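PDB 3VSN: Non-sulfated chondroitin lyase E66 from Autographa californica nucleopolyhedrovirus, which cleaves chondroitin as a lyase of the baculovirus occlusion-derived virus envelope and is essential for oral infectivity, possibly by digesting the chondroitin sulfate barrier of the host midgut. Local coordinates for residues Phe588-Val593 with Met604-Asp609; Gly415-Ala420 with Ile428-Lys433. All coordinates share one frame; numbering follows the deposited sequence.

Contact 1 (Phe588-Val593 with Met604-Asp609)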
loop_
_atom_site.group_PDB
_atom_site.type_symbol
_atom_site.label_atom_id
_atom_site.label_comp_id
_atom_site.label_asym_id
_atom_site.label_seq_id
_atom_site.Cartn_x
_atom_site.Cartn_y
_atom_site.Cartn_z
ATOM N N PHE A 588 12.874 6.932 22.854
ATOM C CA PHE A 588 12.615 5.512 22.777
ATOM C C PHE A 588 13.094 4.937 24.099
ATOM O O PHE A 588 14.274 5.035 24.429
ATOM C CB PHE A 588 13.384 4.883 21.606
ATOM C CG PHE A 588 13.057 5.484 20.262
ATOM C CD1 PHE A 588 12.019 4.969 19.488
ATOM C CD2 PHE A 588 13.792 6.561 19.763
ATOM C CE1 PHE A 588 11.714 5.515 18.246
ATOM C CE2 PHE A 588 13.488 7.115 18.521
ATOM C CZ PHE A 588 12.448 6.590 17.766
ATOM N N ASN A 589 12.180 4.377 24.876
ATOM C CA ASN A 589 12.552 3.740 26.140
ATOM C C ASN A 589 11.683 2.517 26.340
ATOM O O ASN A 589 10.739 2.528 27.128
ATOM C CB ASN A 589 12.427 4.705 27.327
ATOM C CG ASN A 589 13.037 4.144 28.605
ATOM O OD1 ASN A 589 13.984 3.352 28.562
ATOM N ND2 ASN A 589 12.500 4.552 29.750
ATOM N N TYR A 590 12.007 1.466 25.593
ATOM C CA TYR A 590 11.170 0.275 25.534
ATOM C C TYR A 590 10.610 -0.118 26.908
ATOM O O TYR A 590 11.380 -0.277 27.856
ATOM C CB TYR A 590 11.918 -0.903 24.900
ATOM C CG TYR A 590 10.945 -1.978 24.526
ATOM C CD1 TYR A 590 10.596 -2.972 25.435
ATOM C CD2 TYR A 590 10.303 -1.951 23.294
ATOM C CE1 TYR A 590 9.660 -3.937 25.113
ATOM C CE2 TYR A 590 9.368 -2.909 22.959
ATOM C CZ TYR A 590 9.053 -3.899 23.871
ATOM O OH TYR A 590 8.125 -4.847 23.539
ATOM N N PRO A 591 9.277 -0.315 27.014
ATOM C CA PRO A 591 8.262 -0.405 25.953
ATOM C C PRO A 591 7.652 0.916 25.466
ATOM O O PRO A 591 6.816 0.905 24.553
ATOM C CB PRO A 591 7.175 -1.263 26.607
ATOM C CG PRO A 591 7.242 -0.881 28.047
ATOM C CD PRO A 591 8.697 -0.612 28.341
ATOM N N TRP A 592 8.064 2.030 26.064
ATOM C CA TRP A 592 7.475 3.332 25.760
ATOM C C TRP A 592 8.155 4.050 24.630
ATOM O O TRP A 592 9.367 3.947 24.451
ATOM C CB TRP A 592 7.450 4.203 27.013
ATOM C CG TRP A 592 6.482 3.665 28.033
ATOM C CD1 TRP A 592 6.763 2.869 29.143
ATOM C CD2 TRP A 592 5.026 3.832 28.041
ATOM N NE1 TRP A 592 5.613 2.554 29.822
ATOM C CE2 TRP A 592 4.535 3.104 29.216
ATOM C CE3 TRP A 592 4.116 4.502 27.231
ATOM C CZ2 TRP A 592 3.184 3.059 29.540
ATOM C CZ3 TRP A 592 2.757 4.447 27.566
ATOM C CH2 TRP A 592 2.305 3.744 28.695
ATOM N N VAL A 593 7.360 4.773 23.847
ATOM C CA VAL A 593 7.885 5.696 22.845
ATOM C C VAL A 593 7.160 7.031 23.010
ATOM O O VAL A 593 5.977 7.059 23.371
ATOM C CB VAL A 593 7.762 5.132 21.400
ATOM C CG1 VAL A 593 6.309 5.077 20.935
ATOM C CG2 VAL A 593 8.603 5.946 20.421
ATOM N N MET A 604 3.090 6.153 23.599
ATOM C CA MET A 604 2.434 4.854 23.450
ATOM C C MET A 604 3.329 3.736 23.977
ATOM O O MET A 604 4.553 3.820 23.881
ATOM C CB MET A 604 2.052 4.577 21.992
ATOM C CG MET A 604 1.342 3.244 21.795
ATOM S SD MET A 604 0.841 2.885 20.107
ATOM C CE MET A 604 0.430 1.145 20.257
ATOM N N SER A 605 2.704 2.701 24.534
ATOM C CA SER A 605 3.414 1.516 25.004
ATOM C C SER A 605 3.330 0.388 23.975
ATOM O O SER A 605 2.268 0.146 23.403
ATOM C CB SER A 605 2.826 1.041 26.333
ATOM O OG SER A 605 3.285 -0.261 26.641
ATOM N N ALA A 606 4.445 -0.309 23.755
ATOM C CA ALA A 606 4.464 -1.452 22.838
ATOM C C ALA A 606 3.662 -2.628 23.398
ATOM O O ALA A 606 3.325 -3.559 22.663
ATOM C CB ALA A 606 5.896 -1.871 22.520
ATOM N N ASN A 607 3.366 -2.576 24.700
ATOM C CA ASN A 607 2.467 -3.537 25.339
ATOM C C ASN A 607 0.992 -3.158 25.179
ATOM O O ASN A 607 0.108 -3.896 25.611
ATOM C CB ASN A 607 2.830 -3.705 26.820
ATOM C CG ASN A 607 4.203 -4.313 27.010
ATOM O OD1 ASN A 607 4.577 -5.253 26.307
ATOM N ND2 ASN A 607 4.969 -3.770 27.945
ATOM N N GLU A 608 0.751 -2.002 24.556
ATOM C CA GLU A 608 -0.597 -1.484 24.275
ATOM C C GLU A 608 -1.393 -1.154 25.543
ATOM O O GLU A 608 -2.626 -1.229 25.566
ATOM C CB GLU A 608 -1.363 -2.425 23.326
ATOM C CG GLU A 608 -0.639 -2.654 21.999
ATOM C CD GLU A 608 -1.256 -3.748 21.141
ATOM O OE1 GLU A 608 -1.834 -4.706 21.694
ATOM O OE2 GLU A 608 -1.145 -3.660 19.901
ATOM N N ASP A 609 -0.669 -0.772 26.594
ATOM C CA ASP A 609 -1.278 -0.323 27.843
ATOM C C ASP A 609 -2.238 0.834 27.583
ATOM O O ASP A 609 -1.922 1.757 26.827
ATOM C CB ASP A 609 -0.200 0.125 28.834
ATOM C CG ASP A 609 0.648 -1.029 29.355
ATOM O OD1 ASP A 609 0.494 -2.174 28.879
ATOM O OD2 ASP A 609 1.478 -0.790 30.252
HETATM O O HOH W 1 7.130 -6.252 25.546
#
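Trp-592 and Ser-605, a non-hydrogen-bonded pair in the antiparallel hairpin of strands 592-597 and 600-605, meet through a CH-pi contact: Ser-605 CB lies 3.5 Å from the centroid of the Trp-592 six-membered ring, over its face and only 8° off the normal. With CG anti to the carbonyl carbon (chi1 -68°), the indole of Trp-592 reaches across the neighbouring strand.

Backbone bonds set the register of the two strands. Val-593 and Met-604 exchange two, each 3.0 Å between the N of one and the O of the other. Where the strands end, Ala-606 N still donates to Pro-591 O (2.8 Å), tilted 28° from the carbonyl plane. A type I turn runs from Ser-605 to Glu-608, and Ser-605 OG accepts from Asn-607 N, an ST turn.

Apolar contacts extend the pairing beyond the strands: Tyr-590 CE2 touches Ala-606 CB at 3.7 Å, beside Pro-591, which follows a cis peptide.

A separate, polar link is a water that joins Tyr-590 OH (2.6 Å) to Asn-607 OD1 (2.8 Å).

Val-593 and Ala-606 pack on strand 414-421, Tyr-590 and Val-593 also on strand 426-434, while Phe-588 bonds through its backbone to Ile-576 of strand 575-579.

Contact 2 (Gly415-Ala420 with Ile428-Lys433)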
loop_
_atom_site.group_PDB
_atom_site.type_symbol
_atom_site.label_atom_id
_atom_site.label_comp_id
_atom_site.label_asym_id
_atom_site.label_seq_id
_atom_site.Cartn_x
_atom_site.Cartn_y
_atom_site.Cartn_z
ATOM N N GLY A 415 6.244 -9.928 18.581
ATOM C CA GLY A 415 5.822 -8.737 17.851
ATOM C C GLY A 415 5.163 -7.752 18.792
ATOM O O GLY A 415 4.002 -7.926 19.157
ATOM N N GLN A 416 5.917 -6.738 19.212
ATOM C CA GLN A 416 5.389 -5.663 20.053
ATOM C C GLN A 416 5.854 -4.345 19.463
ATOM O O GLN A 416 7.058 -4.134 19.292
ATOM C CB GLN A 416 5.888 -5.781 21.501
ATOM C CG GLN A 416 5.637 -7.122 22.181
ATOM C CD GLN A 416 4.169 -7.392 22.474
ATOM O OE1 GLN A 416 3.380 -6.474 22.724
ATOM N NE2 GLN A 416 3.801 -8.661 22.462
ATOM N N THR A 417 4.905 -3.468 19.150
ATOM C CA THR A 417 5.204 -2.218 18.452
ATOM C C THR A 417 4.444 -1.038 19.057
ATOM O O THR A 417 3.245 -1.130 19.327
ATOM C CB THR A 417 4.885 -2.332 16.938
ATOM O OG1 THR A 417 5.762 -3.288 16.334
ATOM C CG2 THR A 417 5.066 -0.997 16.225
ATOM N N ALA A 418 5.156 0.064 19.267
ATOM C CA ALA A 418 4.536 1.304 19.719
ATOM C C ALA A 418 4.766 2.413 18.703
ATOM O O ALA A 418 5.809 2.464 18.045
ATOM C CB ALA A 418 5.070 1.713 21.083
ATOM N N ILE A 419 3.779 3.296 18.583
ATOM C CA ILE A 419 3.851 4.427 17.660
ATOM C C ILE A 419 3.409 5.700 18.382
ATOM O O ILE A 419 2.415 5.692 19.106
ATOM C CB ILE A 419 2.978 4.203 16.400
ATOM C CG1 ILE A 419 3.394 2.923 15.665
ATOM C CG2 ILE A 419 3.078 5.398 15.455
ATOM C CD1 ILE A 419 2.390 2.431 14.633
ATOM N N ALA A 420 4.162 6.781 18.202
ATOM C CA ALA A 420 3.767 8.089 18.716
ATOM C C ALA A 420 3.990 9.120 17.628
ATOM O O ALA A 420 5.023 9.106 16.962
ATOM C CB ALA A 420 4.566 8.449 19.963
ATOM N N ILE A 428 8.355 5.182 15.633
ATOM C CA ILE A 428 7.868 3.814 15.755
ATOM C C ILE A 428 8.936 2.939 16.408
ATOM O O ILE A 428 10.109 3.000 16.045
ATOM C CB ILE A 428 7.364 3.250 14.399
ATOM C CG1 ILE A 428 6.839 1.814 14.555
ATOM C CG2 ILE A 428 8.431 3.355 13.312
ATOM C CD1 ILE A 428 5.972 1.353 13.402
ATOM N N LEU A 429 8.513 2.161 17.401
ATOM C CA LEU A 429 9.401 1.331 18.203
ATOM C C LEU A 429 8.945 -0.112 18.071
ATOM O O LEU A 429 7.827 -0.446 18.469
ATOM C CB LEU A 429 9.350 1.769 19.669
ATOM C CG LEU A 429 10.145 0.958 20.698
ATOM C CD1 LEU A 429 11.627 0.925 20.358
ATOM C CD2 LEU A 429 9.916 1.520 22.097
ATOM N N VAL A 430 9.811 -0.953 17.510
ATOM C CA VAL A 430 9.466 -2.336 17.197
ATOM C C VAL A 430 10.390 -3.300 17.934
ATOM O O VAL A 430 11.610 -3.138 17.916
ATOM C CB VAL A 430 9.568 -2.622 15.678
ATOM C CG1 VAL A 430 9.222 -4.078 15.373
ATOM C CG2 VAL A 430 8.674 -1.679 14.879
ATOM N N TYR A 431 9.789 -4.291 18.584
ATOM C CA TYR A 431 10.511 -5.431 19.134
ATOM C C TYR A 431 9.964 -6.639 18.405
ATOM O O TYR A 431 8.767 -6.934 18.485
ATOM C CB TYR A 431 10.260 -5.541 20.642
ATOM C CG TYR A 431 10.916 -6.716 21.364
ATOM C CD1 TYR A 431 12.084 -7.322 20.880
ATOM C CD2 TYR A 431 10.383 -7.186 22.567
ATOM C CE1 TYR A 431 12.677 -8.382 21.560
ATOM C CE2 TYR A 431 10.969 -8.238 23.253
ATOM C CZ TYR A 431 12.113 -8.831 22.750
ATOM O OH TYR A 431 12.685 -9.875 23.441
ATOM N N ALA A 432 10.836 -7.321 17.673
ATOM C CA ALA A 432 10.415 -8.428 16.828
ATOM C C ALA A 432 11.391 -9.593 16.884
ATOM O O ALA A 432 12.592 -9.401 17.102
ATOM C CB ALA A 432 10.234 -7.952 15.397
ATOM N N LYS A 433 10.855 -10.798 16.712
ATOM C CA LYS A 433 11.664 -11.998 16.532
ATOM C C LYS A 433 10.981 -12.903 15.509
ATOM O O LYS A 433 9.771 -13.138 15.584
ATOM C CB LYS A 433 11.893 -12.728 17.861
ATOM C CG LYS A 433 12.878 -13.888 17.768
ATOM C CD LYS A 433 13.123 -14.538 19.121
ATOM C CE LYS A 433 14.233 -15.578 19.043
ATOM N NZ LYS A 433 14.484 -16.202 20.374
#
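Ile-428 carries CG1 anti to its own N (chi1 -179°) and Ile-419 carries CG1 anti to its carbonyl carbon (chi1 -58°), and these two choices bring the branches together across a classic antiparallel beta hairpin, strands 414-421 and 426-434, at one edge of a larger antiparallel sheet, with 414-421 outermost. The segment axes run 4.7 Å apart at 175°, nearly exactly antiparallel.

The hydrogen-bonded pairs alternate with non-hydrogen-bonded ones. Gln-416 and Tyr-431 exchange two bonds, as do Ala-418 and Leu-429. All four are short and fairly straight; the one from Gln-416 N to Tyr-431 O spans 2.9 Å. Between these pairs the CA-H groups also point at carbonyls, with Thr-417 CA 3.2 Å from Leu-429 O.

The two faces differ. On that of Thr-417, Ile-419, Ile-428 and Val-430, branched side chains pack against one another: Ile-419 and Ile-428 run alongside each other in the same direction, with Ile-419 CG1 3.8 Å from Ile-428 CD1. Thr-417 CG2 slants across the Ile-428 side chain, 3.7 Å from its CG1. Thr-417 OG1 is not left without a polar partner in this apolar row, because it is hydrogen-bonded to Val-342 O. The other face bears Gln-416, Ala-418, Leu-429 and Tyr-431; there Ala-418 and Leu-429 receive Val-593 of strand 592-597, and the Tyr-431 ring meets that of Tyr-590 edge-to-face and Lys-443 as a cation-pi partner. On its far side strand 426-434 bonds to strand 440-449, through Ile-428 with Thr-446 and Val-430 with Ser-444.

Thr-417 and Val-430 stand alongside each other, and the hydroxyl OG1 of Thr-417 approaches the methyl CG2 of Val-430 to 3.6 Å.

Overall arrangement
Each contact joins the strands of an antiparallel hairpin, yet the hairpins belong to different seven-stranded sheets, and the centres of contacts 1 and 2 lie only about 8 Å apart. Contact 2 is buried and regular, its strands paired in register from Gly-415/Ala-432 to Ile-419/Ile-428, with branched side chains packed on one face. Contact 1 is partly buried and sits at a hairpin's open end, where pairing gives way to a turn, so aromatic rings, a cis proline and a water take a larger share. Val-593 of one sheet, with the loop residues Tyr-590 and Ala-606 beside it, packs on Gln-416, Ala-418 and Leu-429 of the other, consistent with the beta-sandwich character of this lyase.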